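Local atomic coordinates of pyruvate kinase 1 (Trypanosoma brucei brucei, PDB entry 4KCT), a protein that catalyses phosphoryl transfer from phosphoenolpyruvate to ADP, yielding pyruvate and ATP in the last step of glycolysis, and also has an intrinsic oxaloacetate decarboxylase activity. Residues 33-38 with 69-74. Numbering follows the deposited sequence.
Sequences QSVEAL and RAAAAE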
# COMPACT_ATOMS: atom_id res chain seq x y z
N GLN A 33 -10.14 16.79 -46.94
CA GLN A 33 -9.63 18.17 -47.04
C GLN A 33 -10.71 19.26 -47.22
O GLN A 33 -10.45 20.43 -46.96
CB GLN A 33 -8.54 18.30 -48.11
CG GLN A 33 -7.73 19.58 -47.95
CD GLN A 33 -6.74 19.79 -49.09
OE1 GLN A 33 -7.09 19.64 -50.26
NE2 GLN A 33 -5.49 20.03 -48.75
N SER A 34 -11.86 18.89 -47.76
CA SER A 34 -12.86 19.89 -48.08
C SER A 34 -13.43 20.50 -46.78
O SER A 34 -13.41 19.86 -45.72
CB SER A 34 -13.99 19.28 -48.92
OG SER A 34 -14.80 18.42 -48.14
N VAL A 35 -13.93 21.72 -46.87
CA VAL A 35 -14.50 22.35 -45.69
C VAL A 35 -15.65 21.50 -45.13
O VAL A 35 -15.79 21.35 -43.91
CB VAL A 35 -14.99 23.77 -46.01
CG1 VAL A 35 -15.78 24.35 -44.84
CG2 VAL A 35 -13.80 24.66 -46.37
N GLU A 36 -16.48 20.94 -46.00
CA GLU A 36 -17.57 20.14 -45.52
C GLU A 36 -17.06 18.85 -44.85
O GLU A 36 -17.57 18.47 -43.80
CB GLU A 36 -18.57 19.84 -46.63
CG GLU A 36 -20.02 19.97 -46.18
CD GLU A 36 -20.38 21.38 -45.71
OE1 GLU A 36 -21.07 21.50 -44.67
OE2 GLU A 36 -20.00 22.36 -46.38
N ALA A 37 -16.03 18.22 -45.41
CA ALA A 37 -15.49 17.02 -44.80
C ALA A 37 -14.91 17.36 -43.43
O ALA A 37 -15.02 16.56 -42.49
CB ALA A 37 -14.42 16.36 -45.68
N LEU A 38 -14.23 18.50 -43.34
CA LEU A 38 -13.60 18.89 -42.09
C LEU A 38 -14.63 19.19 -41.01
O LEU A 38 -14.42 18.88 -39.85
CB LEU A 38 -12.68 20.10 -42.29
CG LEU A 38 -11.36 19.76 -43.03
CD1 LEU A 38 -10.66 21.01 -43.55
CD2 LEU A 38 -10.43 18.91 -42.16
N ARG A 69 -9.52 26.26 -40.80
CA ARG A 69 -9.95 27.50 -40.15
C ARG A 69 -11.38 27.93 -40.52
O ARG A 69 -12.16 28.31 -39.65
CB ARG A 69 -8.94 28.61 -40.41
CG ARG A 69 -7.66 28.38 -39.64
CD ARG A 69 -6.53 29.27 -40.12
NE ARG A 69 -5.36 29.04 -39.28
CZ ARG A 69 -4.14 29.50 -39.56
NH1 ARG A 69 -3.94 30.19 -40.68
NH2 ARG A 69 -3.12 29.21 -38.75
N ALA A 70 -11.74 27.77 -41.78
CA ALA A 70 -13.12 28.06 -42.21
C ALA A 70 -14.15 27.10 -41.57
O ALA A 70 -15.20 27.52 -41.11
CB ALA A 70 -13.22 28.01 -43.72
N ALA A 71 -13.82 25.81 -41.54
CA ALA A 71 -14.69 24.83 -40.91
C ALA A 71 -14.83 25.11 -39.40
O ALA A 71 -15.94 25.11 -38.85
CB ALA A 71 -14.15 23.41 -41.14
N ALA A 72 -13.70 25.37 -38.73
CA ALA A 72 -13.74 25.62 -37.30
C ALA A 72 -14.55 26.90 -36.98
O ALA A 72 -15.31 26.94 -35.99
CB ALA A 72 -12.34 25.71 -36.73
N ALA A 73 -14.37 27.95 -37.80
CA ALA A 73 -15.06 29.22 -37.57
C ALA A 73 -16.56 29.05 -37.76
O ALA A 73 -17.36 29.48 -36.92
CB ALA A 73 -14.53 30.31 -38.51
N GLU A 74 -16.93 28.28 -38.77
CA GLU A 74 -18.34 27.95 -38.98
C GLU A 74 -18.98 27.26 -37.77
O GLU A 74 -20.13 27.53 -37.45
CB GLU A 74 -18.49 27.08 -40.22
CG GLU A 74 -19.49 27.60 -41.22
CD GLU A 74 -19.60 26.72 -42.44
OE1 GLU A 74 -20.49 25.85 -42.47
OE2 GLU A 74 -18.72 26.83 -43.33
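S34 OG accepts one capping bond, from A37 N at 3.0 Å and moderately straight (154°), which ties down an amide N-H at the start of helix 35-44; S34 O receives L38 N at 2.9 Å. S34 is thus the N-cap of this helix. E74 OE1 forms a salt bridge with K39 NZ. In the conformer given, E36 OE1 also pairs with K39 NZ and lies 4.9 Å from E74 OE1, a like-charge proximity that the lysine probably offsets. The other oxygen, E74 OE2, rests against V35 CG1 at 4.1 Å. Between the segments themselves the contact is apolar, without hydrogen bonds. V35 sets its two methyls against adjacent residues of helix 58-75: CG1, anti to the backbone N (chi1 171°), lies 4.1 Å from A71 CA, while CG2 reaches A70 CB at 4.3 Å. The small A71 lets the helices come close, to 5.4 Å between V35 CA and A71 CA; its CB sits 3.8 Å from L38 CB and equally near V35 O. The pairing joins the start of helix 35-44 to the C-terminal part of helix 58-75, successive helices of the TIM barrel that follow strands 23-27 and 46-52, with M42 continuing the packing against A71 and A72.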